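Local coordinates for protein L-talarate/galactarate dehydratase (Salmonella typhimurium, PDB 2PP0) that dehydrates both L-talarate and galactarate to 5-keto-4-deoxy-D-glucarate and, in competition with this, epimerises L-talarate to galactarate, using one magnesium ion per subunit, at residues B[176-179]-B[180-184]. Sequence-based numbering, arbitrary orientation.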
loop_
_atom_site.group_PDB
_atom_site.type_symbol
_atom_site.label_atom_id
_atom_site.label_comp_id
_atom_site.label_asym_id
_atom_site.label_seq_id
_atom_site.Cartn_x
_atom_site.Cartn_y
_atom_site.Cartn_z
ATOM N N LEU B 176 12.059 -20.528 -37.329
ATOM C CA LEU B 176 10.694 -20.084 -37.585
ATOM C C LEU B 176 9.623 -21.176 -37.535
ATOM O O LEU B 176 8.587 -21.001 -36.892
ATOM C CB LEU B 176 10.622 -19.362 -38.931
ATOM C CG LEU B 176 9.239 -18.840 -39.341
ATOM C CD1 LEU B 176 8.664 -17.975 -38.230
ATOM C CD2 LEU B 176 9.354 -18.040 -40.635
ATOM N N ASP B 177 9.861 -22.298 -38.208
ATOM C CA ASP B 177 8.873 -23.375 -38.216
ATOM C C ASP B 177 8.572 -23.903 -36.815
ATOM O O ASP B 177 7.445 -24.304 -36.530
ATOM C CB ASP B 177 9.328 -24.530 -39.120
ATOM C CG ASP B 177 10.561 -25.245 -38.592
ATOM O OD1 ASP B 177 10.862 -26.350 -39.097
ATOM O OD2 ASP B 177 11.234 -24.710 -37.685
ATOM N N GLN B 178 9.577 -23.907 -35.942
ATOM C CA GLN B 178 9.387 -24.386 -34.577
ATOM C C GLN B 178 8.627 -23.344 -33.750
ATOM O O GLN B 178 7.852 -23.695 -32.856
ATOM C CB GLN B 178 10.735 -24.694 -33.920
ATOM C CG GLN B 178 10.617 -25.139 -32.465
ATOM C CD GLN B 178 9.971 -26.509 -32.307
ATOM O OE1 GLN B 178 9.247 -26.756 -31.342
ATOM N NE2 GLN B 178 10.245 -27.410 -33.247
ATOM N N VAL B 179 8.857 -22.065 -34.041
ATOM C CA VAL B 179 8.154 -21.001 -33.326
ATOM C C VAL B 179 6.669 -21.144 -33.640
ATOM O O VAL B 179 5.820 -20.964 -32.767
ATOM C CB VAL B 179 8.615 -19.591 -33.776
ATOM C CG1 VAL B 179 7.676 -18.524 -33.206
ATOM C CG2 VAL B 179 10.040 -19.336 -33.312
ATOM N N LEU B 180 6.367 -21.473 -34.896
ATOM C CA LEU B 180 4.990 -21.645 -35.340
ATOM C C LEU B 180 4.350 -22.882 -34.712
ATOM O O LEU B 180 3.141 -22.912 -34.477
ATOM C CB LEU B 180 4.938 -21.742 -36.866
ATOM C CG LEU B 180 5.391 -20.475 -37.598
ATOM C CD1 LEU B 180 5.399 -20.718 -39.100
ATOM C CD2 LEU B 180 4.461 -19.319 -37.246
ATOM N N LYS B 181 5.160 -23.903 -34.442
ATOM C CA LYS B 181 4.650 -25.117 -33.814
ATOM C C LYS B 181 4.358 -24.841 -32.340
ATOM O O LYS B 181 3.427 -25.410 -31.763
ATOM C CB LYS B 181 5.663 -26.261 -33.926
ATOM C CG LYS B 181 5.862 -26.807 -35.336
ATOM C CD LYS B 181 6.829 -27.984 -35.329
ATOM C CE LYS B 181 7.152 -28.448 -36.743
ATOM N NZ LYS B 181 8.123 -29.585 -36.750
ATOM N N ASN B 182 5.157 -23.971 -31.726
ATOM C CA ASN B 182 4.946 -23.636 -30.319
ATOM C C ASN B 182 3.672 -22.810 -30.178
ATOM O O ASN B 182 2.948 -22.941 -29.190
ATOM C CB ASN B 182 6.137 -22.851 -29.757
ATOM C CG ASN B 182 7.434 -23.635 -29.822
ATOM O OD1 ASN B 182 7.461 -24.843 -29.566
ATOM N ND2 ASN B 182 8.523 -22.947 -30.152
ATOM N N VAL B 183 3.406 -21.959 -31.168
ATOM C CA VAL B 183 2.207 -21.126 -31.161
ATOM C C VAL B 183 0.984 -22.032 -31.117
ATOM O O VAL B 183 0.029 -21.771 -30.381
ATOM C CB VAL B 183 2.128 -20.240 -32.421
ATOM C CG1 VAL B 183 0.731 -19.658 -32.567
ATOM C CG2 VAL B 183 3.140 -19.113 -32.323
ATOM N N VAL B 184 1.020 -23.095 -31.917
ATOM C CA VAL B 184 -0.074 -24.057 -31.966
ATOM C C VAL B 184 -0.221 -24.748 -30.610
ATOM O O VAL B 184 -1.323 -24.836 -30.065
ATOM C CB VAL B 184 0.180 -25.124 -33.047
ATOM C CG1 VAL B 184 -0.902 -26.198 -32.990
ATOM C CG2 VAL B 184 0.203 -24.468 -34.416
#
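Leu176 and Leu180 meet one helical turn apart, joined by backbone and side chain alike. Leu180 N donates to Leu176 O at 3.0 Å with an N-H...O angle of 155°, and i to i+4 bonds follow from Lys181 to Asp177, Asn182 to Gln178 and Val183 to Val179. Four successive pairs of this spacing identify 176-183 as regular alpha helix. Lys181 N also lies 3.1 Å from Gln178 O, but that second bond is weak. The CG2 methyl of Val183 lies 3.3 Å from Val179 O, against the same carbonyl oxygen that receives the Val183 N-H.

Among apolar groups, Leu176 CD1 comes to 4.2 Å from Leu180 CG, the two side chains crossing at a slant. A chi1 of 180° sets Leu176 CG beside its own carbonyl carbon and carries CD1 to Leu180.

Lys181, Gln178 and Asn182 make up the polar contacts. Lys181 runs out extended, its CG 3.2 Å from Asp177 O, while its NZ remains 4.8 Å from Asp177 OD1, too far for a salt bridge. Gln178 bends at chi2 and reaches along the helix to Asn182, their amide planes 55° apart; Asn182 ND2 makes a weak hydrogen bond to Gly169 O.

Helix 176-188 precedes strand 194-197 of the TIM-barrel-like domain. Leu176, Val179 and Val183 pack on helix 203-217, which follows that strand, whereas Gln178 and Asn182 touch Ala9 of the second subunit. The side chain of Val179 lies about 8 Å from that of the catalytic Lys197, on strand 194-197.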